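Local coordinates for protein catecholate siderophore receptor Fiu (Escherichia coli, PDB 6BPM) that imports iron bound to catecholate siderophores across the outer membrane as a TonB-dependent receptor, and also takes up catechol-substituted cephalosporins and serves as a receptor for several microcins, at residues Asn286-Ile291 against Thr349-Thr354; Ile415-Thr420 against Gly431-Asp436; Ile560-Glu565 against Tyr572-Lys577; Gln604-Lys609 against Pro623-His628. All coordinates share one frame; numbering follows the deposited sequence.

All four contacts involve the 22-stranded antiparallel barrel: three pair neighbouring strands, and contact 4 joins a strand to the loop before the next. Contacts 1 and 2 have centres about 17 Å apart and nearest atoms about 5 Å apart, without touching; His-359 lies between them, stacked on Phe-352 of contact 1 and bonded to Asp-419 of contact 2. Contacts 3 and 4, with centres about 18 Å apart, meet where Lys-577 O approaches Lys-609 N at 2.8 Å, because strands 572-588 and 595-610 are barrel neighbours. Contact 1 is about 43 Å from both, centre to centre. A bound polypropylene glycol-type molecule (POG) lies about 7 Å from the side chain of Leu-435.

Contact 1 (Asn286-Ile291 against Thr349-Thr354); sequences NDNTTI and TSTFYT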
loop_
_atom_site.group_PDB
_atom_site.type_symbol
_atom_site.label_atom_id
_atom_site.label_comp_id
_atom_site.label_asym_id
_atom_site.label_seq_id
_atom_site.Cartn_x
_atom_site.Cartn_y
_atom_site.Cartn_z
ATOM N N ASN A 286 31.773 -19.313 -1.344
ATOM C CA ASN A 286 33.005 -18.708 -1.827
ATOM C C ASN A 286 32.688 -17.252 -2.115
ATOM O O ASN A 286 31.565 -16.787 -1.882
ATOM C CB ASN A 286 33.557 -19.417 -3.071
ATOM C CG ASN A 286 32.516 -19.626 -4.156
ATOM O OD1 ASN A 286 31.909 -18.670 -4.669
ATOM N ND2 ASN A 286 32.307 -20.885 -4.523
ATOM N N ASP A 287 33.670 -16.541 -2.671
ATOM C CA ASP A 287 33.477 -15.119 -2.927
ATOM C C ASP A 287 32.413 -14.844 -3.981
ATOM O O ASP A 287 31.995 -13.691 -4.123
ATOM C CB ASP A 287 34.809 -14.490 -3.316
ATOM C CG ASP A 287 35.874 -14.751 -2.281
ATOM O OD1 ASP A 287 35.799 -14.128 -1.201
ATOM O OD2 ASP A 287 36.745 -15.618 -2.508
ATOM N N ASN A 288 31.928 -15.871 -4.682
ATOM C CA ASN A 288 30.907 -15.690 -5.700
ATOM C C ASN A 288 29.562 -16.317 -5.348
ATOM O O ASN A 288 28.578 -16.066 -6.049
ATOM C CB ASN A 288 31.387 -16.287 -7.039
ATOM C CG ASN A 288 32.634 -15.605 -7.582
ATOM O OD1 ASN A 288 32.881 -14.423 -7.324
ATOM N ND2 ASN A 288 33.400 -16.338 -8.384
ATOM N N THR A 289 29.479 -17.098 -4.283
ATOM C CA THR A 289 28.315 -17.939 -4.064
ATOM C C THR A 289 27.895 -17.835 -2.606
ATOM O O THR A 289 28.718 -18.029 -1.708
ATOM C CB THR A 289 28.641 -19.388 -4.439
ATOM O OG1 THR A 289 29.160 -19.422 -5.776
ATOM C CG2 THR A 289 27.408 -20.266 -4.355
ATOM N N THR A 290 26.616 -17.542 -2.382
ATOM C CA THR A 290 26.062 -17.377 -1.048
ATOM C C THR A 290 24.711 -18.067 -0.950
ATOM O O THR A 290 23.886 -17.958 -1.860
ATOM C CB THR A 290 25.919 -15.889 -0.707
ATOM O OG1 THR A 290 27.228 -15.304 -0.608
ATOM C CG2 THR A 290 25.147 -15.692 0.606
ATOM N N ILE A 291 24.481 -18.759 0.167
ATOM C CA ILE A 291 23.197 -19.370 0.489
ATOM C C ILE A 291 22.609 -18.593 1.660
ATOM O O ILE A 291 23.339 -18.172 2.566
ATOM C CB ILE A 291 23.325 -20.867 0.840
ATOM C CG1 ILE A 291 24.522 -21.475 0.135
ATOM C CG2 ILE A 291 22.148 -21.652 0.336
ATOM C CD1 ILE A 291 24.956 -22.786 0.736
ATOM N N THR A 349 22.535 -17.374 -4.497
ATOM C CA THR A 349 23.065 -16.545 -5.568
ATOM C C THR A 349 24.481 -16.995 -5.889
ATOM O O THR A 349 25.266 -17.315 -4.988
ATOM C CB THR A 349 23.060 -15.061 -5.195
ATOM O OG1 THR A 349 23.851 -14.850 -4.019
ATOM C CG2 THR A 349 21.656 -14.614 -4.911
ATOM N N SER A 350 24.800 -17.030 -7.177
ATOM C CA SER A 350 26.130 -17.404 -7.612
ATOM C C SER A 350 26.422 -16.685 -8.915
ATOM O O SER A 350 25.519 -16.448 -9.713
ATOM C CB SER A 350 26.271 -18.913 -7.812
ATOM O OG SER A 350 27.608 -19.225 -8.213
ATOM N N THR A 351 27.690 -16.327 -9.112
ATOM C CA THR A 351 28.160 -15.734 -10.356
ATOM C C THR A 351 29.247 -16.632 -10.935
ATOM O O THR A 351 30.173 -17.013 -10.220
ATOM C CB THR A 351 28.693 -14.323 -10.101
ATOM O OG1 THR A 351 29.170 -13.768 -11.325
ATOM C CG2 THR A 351 29.852 -14.369 -9.134
ATOM N N PHE A 352 29.167 -16.944 -12.224
ATOM C CA PHE A 352 30.132 -17.857 -12.840
ATOM C C PHE A 352 30.085 -17.686 -14.357
ATOM O O PHE A 352 29.200 -17.014 -14.889
ATOM C CB PHE A 352 29.831 -19.306 -12.439
ATOM C CG PHE A 352 28.482 -19.774 -12.901
ATOM C CD1 PHE A 352 28.306 -20.325 -14.156
ATOM C CD2 PHE A 352 27.368 -19.602 -12.088
ATOM C CE1 PHE A 352 27.037 -20.718 -14.598
ATOM C CE2 PHE A 352 26.094 -19.997 -12.518
ATOM C CZ PHE A 352 25.937 -20.558 -13.772
ATOM N N TYR A 353 31.031 -18.332 -15.060
ATOM C CA TYR A 353 31.146 -18.206 -16.509
ATOM C C TYR A 353 30.939 -19.558 -17.190
ATOM O O TYR A 353 31.443 -20.583 -16.734
ATOM C CB TYR A 353 32.520 -17.667 -16.945
ATOM C CG TYR A 353 32.767 -16.198 -16.675
ATOM C CD1 TYR A 353 32.257 -15.224 -17.524
ATOM C CD2 TYR A 353 33.584 -15.788 -15.617
ATOM C CE1 TYR A 353 32.479 -13.882 -17.289
ATOM C CE2 TYR A 353 33.820 -14.449 -15.382
ATOM C CZ TYR A 353 33.263 -13.499 -16.224
ATOM O OH TYR A 353 33.490 -12.162 -16.001
ATOM N N THR A 354 30.174 -19.556 -18.275
ATOM C CA THR A 354 30.042 -20.688 -19.183
ATOM C C THR A 354 30.607 -20.191 -20.510
ATOM O O THR A 354 29.898 -19.592 -21.319
ATOM C CB THR A 354 28.607 -21.150 -19.300
ATOM O OG1 THR A 354 27.808 -20.085 -19.832
ATOM C CG2 THR A 354 28.063 -21.576 -17.946
#
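Asn-288 lays its CB and amide carbon against the CG2 methyl of Thr-351, the two side chains crossing obliquely, with CB 3.2 Å from CG2. The pairing is antiparallel, between neighbouring strands of the transmembrane barrel: 289-291 and 349-354 run at 168° to each other. Thr-290 and Thr-349 form the hydrogen-bonded pair, in which Thr-290 N donates to Thr-349 O at 2.9 Å and Thr-349 N returns a bond to Thr-290 O at 3.0 Å. Beyond it the ladder frays: Thr-351 N reaches Asn-288 O at 3.2 Å with an N-H...O angle of only 140°.

The fraying coincides with a type I turn from Asn-286 to Thr-289. Its side-chain brace is an Asx turn, in which Asn-286 OD1 takes the backbone N-H of Asn-288 in the carbonyl plane, on a lone pair, at 2.8 Å. Of the five hydroxyls on residues that touch in this polar, surface-lying patch, three have partners elsewhere: Thr-290 OG1 is engaged by Asp-284, Thr-349 OG1 by Arg-292 and Thr-351 OG1 by Asp-360. Those of Thr-289 and Ser-350 meet each other. With Ser-350 OG swung anti to its own backbone N (chi1 -179°), it comes within 2.9 Å of Thr-289 OG1, a hydrogen bond whose proton could come from either oxygen.

Contact 2 (Ile415-Thr420 against Gly431-Asp436); sequences IYAFDT and GGIRLD
Six backbone hydrogen bonds join Ile-415-Thr-420 to Gly-431-Asp-436, in reciprocal pairs at Ile-415/Leu-435, Ala-417/Ile-433 and Asp-419/Gly-431. All measure 2.9 to 3.1 Å between N and O, with N-H...O angles of at least 153°; Gly-431 N to Asp-419 O, at 2.9 Å, is the shortest. The strand axes run at 180° to each other, the regular ladder of a barrel hairpin.

Arg-434 adds the charged element. Its chain is extended from CG to NE, and within the second strand NE meets Asp-436 OD1 on the syn lone pair at 2.8 Å, with the carboxylate oxygen only 8° out of the guanidinium plane. NH1 makes a second, weak bond to Asp-436 OD2 and a salt bridge to Glu-366, so two carboxylates hold one guanidinium.

Packing follows on the same face, where Arg-434 CB lies 3.9 Å from Tyr-416 CB. Phe-418 places CD1 3.7 Å from the CA of Gly-432, and Tyr-416 CD2 stands 3.9 Å above the plane of the Phe-418 ring, offset toward its rim. Lys-30 makes a cation-pi contact with Tyr-416, whose hydroxyl bonds Asn-347. On the other face Ile-415 CG2 meets Leu-435 CB at 4.2 Å, and Asp-419 OD2 bonds His-359. The chemistry is thus two-sided: buried aromatic and charged groups oppose a face whose aliphatic character, from Ile-415, Ala-417, Ile-433 and Leu-435, is consistent with lipid contact.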
loop_
_atom_site.group_PDB
_atom_site.type_symbol
_atom_site.label_atom_id
_atom_site.label_comp_id
_atom_site.label_asym_id
_atom_site.label_seq_id
_atom_site.Cartn_x
_atom_site.Cartn_y
_atom_site.Cartn_z
ATOM N N ILE A 415 9.261 -22.705 -5.990
ATOM C CA ILE A 415 10.639 -22.903 -6.408
ATOM C C ILE A 415 10.873 -21.950 -7.569
ATOM O O ILE A 415 10.016 -21.814 -8.451
ATOM C CB ILE A 415 10.891 -24.374 -6.800
ATOM C CG1 ILE A 415 12.372 -24.698 -6.811
ATOM C CG2 ILE A 415 10.361 -24.667 -8.168
ATOM C CD1 ILE A 415 12.629 -26.157 -7.087
ATOM N N TYR A 416 12.015 -21.266 -7.566
ATOM C CA TYR A 416 12.258 -20.289 -8.616
ATOM C C TYR A 416 13.711 -20.344 -9.090
ATOM O O TYR A 416 14.575 -20.987 -8.478
ATOM C CB TYR A 416 11.889 -18.877 -8.143
ATOM C CG TYR A 416 12.685 -18.352 -6.974
ATOM C CD1 TYR A 416 12.277 -18.569 -5.670
ATOM C CD2 TYR A 416 13.845 -17.622 -7.182
ATOM C CE1 TYR A 416 13.006 -18.069 -4.603
ATOM C CE2 TYR A 416 14.578 -17.123 -6.126
ATOM C CZ TYR A 416 14.160 -17.353 -4.839
ATOM O OH TYR A 416 14.899 -16.847 -3.797
ATOM N N ALA A 417 13.969 -19.672 -10.215
ATOM C CA ALA A 417 15.332 -19.561 -10.740
ATOM C C ALA A 417 15.403 -18.362 -11.670
ATOM O O ALA A 417 14.692 -18.335 -12.680
ATOM C CB ALA A 417 15.737 -20.840 -11.475
ATOM N N PHE A 418 16.277 -17.403 -11.358
ATOM C CA PHE A 418 16.559 -16.262 -12.218
ATOM C C PHE A 418 17.999 -16.333 -12.724
ATOM O O PHE A 418 18.885 -16.869 -12.050
ATOM C CB PHE A 418 16.394 -14.924 -11.490
ATOM C CG PHE A 418 15.123 -14.783 -10.730
ATOM C CD1 PHE A 418 14.000 -15.519 -11.060
ATOM C CD2 PHE A 418 15.038 -13.876 -9.693
ATOM C CE1 PHE A 418 12.825 -15.376 -10.330
ATOM C CE2 PHE A 418 13.874 -13.731 -8.961
ATOM C CZ PHE A 418 12.764 -14.479 -9.285
ATOM N N ASP A 419 18.231 -15.758 -13.909
ATOM C CA ASP A 419 19.572 -15.648 -14.471
ATOM C C ASP A 419 19.686 -14.384 -15.311
ATOM O O ASP A 419 18.804 -14.084 -16.118
ATOM C CB ASP A 419 19.933 -16.866 -15.325
ATOM C CG ASP A 419 21.453 -16.989 -15.557
ATOM O OD1 ASP A 419 22.195 -16.043 -15.199
ATOM O OD2 ASP A 419 21.915 -18.040 -16.069
ATOM N N THR A 420 20.760 -13.641 -15.099
ATOM C CA THR A 420 21.141 -12.512 -15.934
ATOM C C THR A 420 22.418 -12.900 -16.665
ATOM O O THR A 420 23.498 -12.971 -16.060
ATOM C CB THR A 420 21.351 -11.248 -15.111
ATOM O OG1 THR A 420 20.097 -10.811 -14.584
ATOM C CG2 THR A 420 21.988 -10.154 -15.958
ATOM N N GLY A 431 16.326 -13.767 -17.509
ATOM C CA GLY A 431 15.104 -14.540 -17.445
ATOM C C GLY A 431 14.806 -14.965 -16.020
ATOM O O GLY A 431 15.622 -14.797 -15.104
ATOM N N GLY A 432 13.613 -15.525 -15.852
ATOM C CA GLY A 432 13.153 -16.028 -14.575
ATOM C C GLY A 432 11.921 -16.906 -14.688
ATOM O O GLY A 432 11.019 -16.649 -15.493
ATOM N N ILE A 433 11.863 -17.953 -13.877
ATOM C CA ILE A 433 10.705 -18.832 -13.833
ATOM C C ILE A 433 10.412 -19.143 -12.381
ATOM O O ILE A 433 11.316 -19.210 -11.542
ATOM C CB ILE A 433 10.904 -20.149 -14.608
ATOM C CG1 ILE A 433 12.255 -20.761 -14.249
ATOM C CG2 ILE A 433 10.790 -19.908 -16.077
ATOM C CD1 ILE A 433 12.360 -22.230 -14.606
ATOM N N ARG A 434 9.132 -19.322 -12.086
ATOM C CA ARG A 434 8.712 -19.657 -10.742
ATOM C C ARG A 434 7.500 -20.559 -10.842
ATOM O O ARG A 434 6.718 -20.460 -11.784
ATOM C CB ARG A 434 8.430 -18.402 -9.921
ATOM C CG ARG A 434 7.989 -18.666 -8.478
ATOM C CD ARG A 434 7.677 -17.372 -7.798
ATOM N NE ARG A 434 7.023 -17.575 -6.517
ATOM C CZ ARG A 434 7.502 -17.173 -5.345
ATOM N NH1 ARG A 434 6.808 -17.412 -4.231
ATOM N NH2 ARG A 434 8.640 -16.496 -5.293
ATOM N N LEU A 435 7.420 -21.506 -9.926
ATOM C CA LEU A 435 6.310 -22.438 -9.810
ATOM C C LEU A 435 5.764 -22.325 -8.394
ATOM O O LEU A 435 6.534 -22.323 -7.434
ATOM C CB LEU A 435 6.760 -23.867 -10.106
ATOM C CG LEU A 435 5.662 -24.892 -9.852
ATOM C CD1 LEU A 435 4.508 -24.650 -10.817
ATOM C CD2 LEU A 435 6.189 -26.321 -9.969
ATOM N N ASP A 436 4.459 -22.120 -8.260
ATOM C CA ASP A 436 3.819 -22.072 -6.950
ATOM C C ASP A 436 2.807 -23.206 -6.850
ATOM O O ASP A 436 1.883 -23.292 -7.668
ATOM C CB ASP A 436 3.134 -20.727 -6.703
ATOM C CG ASP A 436 4.111 -19.627 -6.333
ATOM O OD1 ASP A 436 4.948 -19.273 -7.184
ATOM O OD2 ASP A 436 4.048 -19.113 -5.193
#

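Contact 3 (Ile560-Glu565 against Tyr572-Lys577); sequences IENEVE and YSQYGK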
loop_
_atom_site.group_PDB
_atom_site.type_symbol
_atom_site.label_atom_id
_atom_site.label_comp_id
_atom_site.label_asym_id
_atom_site.label_seq_id
_atom_site.Cartn_x
_atom_site.Cartn_y
_atom_site.Cartn_z
ATOM N N ILE A 560 -4.765 -7.535 -18.685
ATOM C CA ILE A 560 -5.333 -8.333 -17.598
ATOM C C ILE A 560 -6.446 -9.202 -18.163
ATOM O O ILE A 560 -7.354 -8.702 -18.840
ATOM C CB ILE A 560 -5.856 -7.431 -16.467
ATOM C CG1 ILE A 560 -4.734 -6.492 -16.025
ATOM C CG2 ILE A 560 -6.382 -8.257 -15.308
ATOM C CD1 ILE A 560 -5.115 -5.582 -14.944
ATOM N N GLU A 561 -6.385 -10.498 -17.877
ATOM C CA GLU A 561 -7.316 -11.450 -18.463
ATOM C C GLU A 561 -7.993 -12.300 -17.388
ATOM O O GLU A 561 -7.617 -12.300 -16.215
ATOM C CB GLU A 561 -6.600 -12.351 -19.478
ATOM C CG GLU A 561 -6.564 -11.765 -20.881
ATOM C CD GLU A 561 -5.490 -12.390 -21.756
ATOM O OE1 GLU A 561 -4.696 -11.632 -22.357
ATOM O OE2 GLU A 561 -5.438 -13.634 -21.831
ATOM N N ASN A 562 -8.980 -13.072 -17.829
ATOM C CA ASN A 562 -9.811 -13.903 -16.959
ATOM C C ASN A 562 -10.605 -13.098 -15.931
ATOM O O ASN A 562 -10.882 -13.588 -14.831
ATOM C CB ASN A 562 -8.984 -14.983 -16.274
ATOM C CG ASN A 562 -8.346 -15.910 -17.264
ATOM O OD1 ASN A 562 -8.767 -15.986 -18.424
ATOM N ND2 ASN A 562 -7.372 -16.664 -16.812
ATOM N N GLU A 563 -11.000 -11.877 -16.286
ATOM C CA GLU A 563 -11.925 -11.118 -15.452
ATOM C C GLU A 563 -13.337 -11.681 -15.580
ATOM O O GLU A 563 -13.779 -12.035 -16.674
ATOM C CB GLU A 563 -11.926 -9.644 -15.852
ATOM C CG GLU A 563 -10.595 -8.953 -15.659
ATOM C CD GLU A 563 -10.244 -8.770 -14.191
ATOM O OE1 GLU A 563 -10.589 -7.703 -13.619
ATOM O OE2 GLU A 563 -9.631 -9.701 -13.609
ATOM N N VAL A 564 -14.060 -11.735 -14.458
ATOM C CA VAL A 564 -15.415 -12.285 -14.451
ATOM C C VAL A 564 -16.365 -11.326 -15.156
ATOM O O VAL A 564 -16.406 -10.126 -14.845
ATOM C CB VAL A 564 -15.890 -12.548 -13.015
ATOM C CG1 VAL A 564 -17.211 -13.301 -13.028
ATOM C CG2 VAL A 564 -14.857 -13.320 -12.238
ATOM N N GLU A 565 -17.104 -11.846 -16.140
ATOM C CA GLU A 565 -18.151 -11.098 -16.824
ATOM C C GLU A 565 -19.362 -12.001 -17.021
ATOM O O GLU A 565 -19.281 -13.229 -16.895
ATOM C CB GLU A 565 -17.666 -10.533 -18.159
ATOM C CG GLU A 565 -16.576 -9.484 -18.014
ATOM C CD GLU A 565 -17.088 -8.168 -17.440
ATOM O OE1 GLU A 565 -18.324 -8.011 -17.296
ATOM O OE2 GLU A 565 -16.256 -7.276 -17.166
ATOM N N TYR A 572 -22.119 -16.652 -15.504
ATOM C CA TYR A 572 -20.867 -15.901 -15.504
ATOM C C TYR A 572 -19.701 -16.738 -16.044
ATOM O O TYR A 572 -19.672 -17.969 -15.912
ATOM C CB TYR A 572 -20.556 -15.367 -14.103
ATOM C CG TYR A 572 -21.575 -14.360 -13.608
ATOM C CD1 TYR A 572 -22.748 -14.774 -12.949
ATOM C CD2 TYR A 572 -21.373 -12.990 -13.802
ATOM C CE1 TYR A 572 -23.682 -13.845 -12.481
ATOM C CE2 TYR A 572 -22.303 -12.054 -13.345
ATOM C CZ TYR A 572 -23.453 -12.489 -12.685
ATOM O OH TYR A 572 -24.371 -11.561 -12.239
ATOM N N SER A 573 -18.784 -16.071 -16.732
ATOM C CA SER A 573 -17.599 -16.728 -17.272
ATOM C C SER A 573 -16.442 -15.728 -17.275
ATOM O O SER A 573 -16.593 -14.564 -16.886
ATOM C CB SER A 573 -17.890 -17.318 -18.656
ATOM O OG SER A 573 -18.324 -16.317 -19.557
ATOM N N GLN A 574 -15.275 -16.177 -17.729
ATOM C CA GLN A 574 -14.075 -15.352 -17.574
ATOM C C GLN A 574 -13.534 -14.808 -18.892
ATOM O O GLN A 574 -12.342 -14.938 -19.189
ATOM C CB GLN A 574 -12.988 -16.138 -16.846
ATOM C CG GLN A 574 -13.095 -16.103 -15.336
ATOM C CD GLN A 574 -12.057 -16.994 -14.677
ATOM O OE1 GLN A 574 -12.057 -18.213 -14.866
ATOM N NE2 GLN A 574 -11.150 -16.386 -13.925
ATOM N N TYR A 575 -14.393 -14.163 -19.665
ATOM C CA TYR A 575 -13.993 -13.610 -20.948
ATOM C C TYR A 575 -13.568 -12.151 -20.861
ATOM O O TYR A 575 -13.256 -11.553 -21.891
ATOM C CB TYR A 575 -15.147 -13.748 -21.956
ATOM C CG TYR A 575 -16.373 -12.907 -21.652
ATOM C CD1 TYR A 575 -16.366 -11.540 -21.901
ATOM C CD2 TYR A 575 -17.545 -13.478 -21.165
ATOM C CE1 TYR A 575 -17.469 -10.751 -21.639
ATOM C CE2 TYR A 575 -18.683 -12.686 -20.918
ATOM C CZ TYR A 575 -18.624 -11.321 -21.156
ATOM O OH TYR A 575 -19.696 -10.494 -20.915
ATOM N N GLY A 576 -13.591 -11.561 -19.678
ATOM C CA GLY A 576 -13.277 -10.156 -19.530
ATOM C C GLY A 576 -11.794 -9.869 -19.626
ATOM O O GLY A 576 -10.947 -10.755 -19.494
ATOM N N LYS A 577 -11.496 -8.599 -19.892
ATOM C CA LYS A 577 -10.139 -8.128 -20.113
ATOM C C LYS A 577 -10.031 -6.678 -19.690
ATOM O O LYS A 577 -10.961 -5.893 -19.881
ATOM C CB LYS A 577 -9.728 -8.253 -21.590
ATOM C CG LYS A 577 -9.383 -9.665 -21.989
ATOM C CD LYS A 577 -9.238 -9.852 -23.483
ATOM C CE LYS A 577 -9.164 -11.353 -23.781
ATOM N NZ LYS A 577 -9.580 -11.696 -25.164
#
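Glu-565 buries the most surface here, and its CB sits over one face of the Tyr-575 ring, a CH-pi contact 3.6 Å from the ring centroid and 27° off the normal. With CG anti to the carbonyl carbon, it lies 3.7 Å from Gly-576 CA; the bend at chi2 then turns the carboxylate away, and OE1 bonds Lys-612 N. This is a barrel hairpin broken by a beta bulge: the register shifts by one residue between the Glu-563/Gly-576 and Glu-565/Ser-573 pairs. Both bonds of the second pair are nearly straight, Glu-565 N to Ser-573 O at 2.9 Å and 178°; at the first, Gly-576 N gives Glu-563 O a bond of 3.0 Å, while the return bond from Glu-563 N is weak. Lys-577, third in buried area, runs alongside Glu-561 with CG to CG 3.7 Å, the charged ends staying apart. Gln-574, second, lies within the bulged part and reaches to Asn-562; its amide, also bonded to Lys-529 O, gives NE2 to Asn-562 O at 3.0 Å, with that oxygen 24° out of the amide plane.

Contact 4 (Gln604-Lys609 against Pro623-His628); sequences QKATIK and PYTPEH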
loop_
_atom_site.group_PDB
_atom_site.type_symbol
_atom_site.label_atom_id
_atom_site.label_comp_id
_atom_site.label_asym_id
_atom_site.label_seq_id
_atom_site.Cartn_x
_atom_site.Cartn_y
_atom_site.Cartn_z
ATOM N N GLN A 604 -1.121 6.798 -17.475
ATOM C CA GLN A 604 -1.601 5.427 -17.476
ATOM C C GLN A 604 -3.077 5.448 -17.827
ATOM O O GLN A 604 -3.879 6.059 -17.116
ATOM C CB GLN A 604 -1.374 4.789 -16.109
ATOM C CG GLN A 604 -1.685 5.759 -14.998
ATOM C CD GLN A 604 -1.573 5.134 -13.642
ATOM O OE1 GLN A 604 -0.851 4.157 -13.447
ATOM N NE2 GLN A 604 -2.296 5.685 -12.688
ATOM N N LYS A 605 -3.432 4.749 -18.891
ATOM C CA LYS A 605 -4.788 4.694 -19.388
ATOM C C LYS A 605 -5.281 3.332 -18.945
ATOM O O LYS A 605 -4.900 2.310 -19.525
ATOM C CB LYS A 605 -4.818 4.839 -20.899
ATOM C CG LYS A 605 -6.180 4.944 -21.555
ATOM C CD LYS A 605 -6.766 6.332 -21.381
ATOM C CE LYS A 605 -7.978 6.531 -22.292
ATOM N NZ LYS A 605 -8.501 7.923 -22.242
ATOM N N ALA A 606 -6.101 3.324 -17.899
ATOM C CA ALA A 606 -6.681 2.105 -17.361
ATOM C C ALA A 606 -8.104 2.003 -17.887
ATOM O O ALA A 606 -8.910 2.909 -17.657
ATOM C CB ALA A 606 -6.668 2.137 -15.831
ATOM N N THR A 607 -8.424 0.902 -18.566
ATOM C CA THR A 607 -9.725 0.829 -19.217
ATOM C C THR A 607 -10.180 -0.616 -19.222
ATOM O O THR A 607 -9.359 -1.541 -19.131
ATOM C CB THR A 607 -9.699 1.355 -20.667
ATOM O OG1 THR A 607 -8.706 0.659 -21.427
ATOM C CG2 THR A 607 -9.361 2.832 -20.718
ATOM N N ILE A 608 -11.508 -0.784 -19.337
ATOM C CA ILE A 608 -12.142 -2.076 -19.586
ATOM C C ILE A 608 -12.014 -2.391 -21.068
ATOM O O ILE A 608 -12.322 -1.553 -21.920
ATOM C CB ILE A 608 -13.624 -2.054 -19.167
ATOM C CG1 ILE A 608 -13.787 -1.737 -17.673
ATOM C CG2 ILE A 608 -14.311 -3.391 -19.512
ATOM C CD1 ILE A 608 -13.732 -2.946 -16.747
ATOM N N LYS A 609 -11.507 -3.576 -21.388
ATOM C CA LYS A 609 -11.310 -3.945 -22.782
ATOM C C LYS A 609 -12.358 -4.937 -23.277
ATOM O O LYS A 609 -12.760 -4.873 -24.436
ATOM C CB LYS A 609 -9.900 -4.517 -22.959
ATOM C CG LYS A 609 -9.143 -4.022 -24.188
ATOM C CD LYS A 609 -8.784 -5.148 -25.176
ATOM C CE LYS A 609 -8.229 -4.565 -26.476
ATOM N NZ LYS A 609 -7.989 -5.594 -27.516
ATOM N N PRO A 623 -12.116 2.997 -12.222
ATOM C CA PRO A 623 -12.286 4.021 -11.194
ATOM C C PRO A 623 -11.094 4.105 -10.252
ATOM O O PRO A 623 -10.275 3.186 -10.129
ATOM C CB PRO A 623 -13.545 3.567 -10.455
ATOM C CG PRO A 623 -13.530 2.093 -10.617
ATOM C CD PRO A 623 -12.917 1.796 -11.946
ATOM N N TYR A 624 -11.058 5.232 -9.538
ATOM C CA TYR A 624 -10.049 5.520 -8.523
ATOM C C TYR A 624 -8.639 5.388 -9.102
ATOM O O TYR A 624 -7.708 4.938 -8.443
ATOM C CB TYR A 624 -10.263 4.637 -7.283
ATOM C CG TYR A 624 -11.730 4.269 -7.039
ATOM C CD1 TYR A 624 -12.676 5.233 -6.635
ATOM C CD2 TYR A 624 -12.176 2.969 -7.229
ATOM C CE1 TYR A 624 -14.013 4.892 -6.435
ATOM C CE2 TYR A 624 -13.514 2.631 -7.050
ATOM C CZ TYR A 624 -14.427 3.582 -6.650
ATOM O OH TYR A 624 -15.756 3.189 -6.456
ATOM N N THR A 625 -8.477 5.822 -10.350
ATOM C CA THR A 625 -7.193 5.803 -11.044
ATOM C C THR A 625 -6.955 7.115 -11.772
ATOM O O THR A 625 -7.637 7.399 -12.758
ATOM C CB THR A 625 -7.159 4.683 -12.074
ATOM O OG1 THR A 625 -7.449 3.445 -11.434
ATOM C CG2 THR A 625 -5.792 4.606 -12.743
ATOM N N PRO A 626 -5.977 7.914 -11.377
ATOM C CA PRO A 626 -5.687 9.119 -12.154
ATOM C C PRO A 626 -4.990 8.706 -13.441
ATOM O O PRO A 626 -4.256 7.712 -13.485
ATOM C CB PRO A 626 -4.732 9.915 -11.253
ATOM C CG PRO A 626 -4.139 8.892 -10.330
ATOM C CD PRO A 626 -4.877 7.573 -10.472
ATOM N N GLU A 627 -5.228 9.479 -14.496
ATOM C CA GLU A 627 -4.607 9.199 -15.783
ATOM C C GLU A 627 -3.252 9.883 -15.910
ATOM O O GLU A 627 -2.326 9.308 -16.483
ATOM C CB GLU A 627 -5.534 9.640 -16.911
ATOM C CG GLU A 627 -4.983 9.412 -18.296
ATOM C CD GLU A 627 -5.928 9.906 -19.367
ATOM O OE1 GLU A 627 -5.493 10.081 -20.522
ATOM O OE2 GLU A 627 -7.113 10.130 -19.042
ATOM N N HIS A 628 -3.116 11.081 -15.345
ATOM C CA HIS A 628 -1.863 11.809 -15.247
ATOM C C HIS A 628 -1.507 11.978 -13.776
ATOM O O HIS A 628 -2.369 12.294 -12.962
ATOM C CB HIS A 628 -1.980 13.191 -15.897
ATOM C CG HIS A 628 -2.466 13.135 -17.303
ATOM N ND1 HIS A 628 -1.613 13.063 -18.384
ATOM C CD2 HIS A 628 -3.721 13.053 -17.803
ATOM C CE1 HIS A 628 -2.325 12.981 -19.491
ATOM N NE2 HIS A 628 -3.605 12.969 -19.167
#
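Gln-604 donates twice to the chain opposite. Its backbone N donates a hydrogen bond to Glu-627 O at 3.0 Å, and its side-chain NE2 donates one to Pro-626 O at 2.9 Å with an N-H...O angle of 166°. Pro-626 O lies only 8° out of the amide plane. That reach depends on CG sitting between the backbone N and the carbonyl carbon (chi1 41°), with the chain extended beyond it. Gln-604 O in turn receives a CA-H...O contact from Glu-627 CA at 3.5 Å.

The arrangement joins barrel strand 595-610 to the irregular segment that leads into strand 628-636, its next neighbour in the sheet. Here His-628 ND1 is bonded to the hydroxyl of Tyr-601. Thr-625 supplies the apolar part, its CG2 lying 4.0 Å from Ala-606 CB; the same methyl also touches the amide, 3.7 Å from Gln-604 NE2. Nearer the surface, Lys-605 and Glu-627 extend side by side: Lys-605 NZ is 4.1 Å from Glu-627 OE1, too far for a salt bridge, though the charges probably attract.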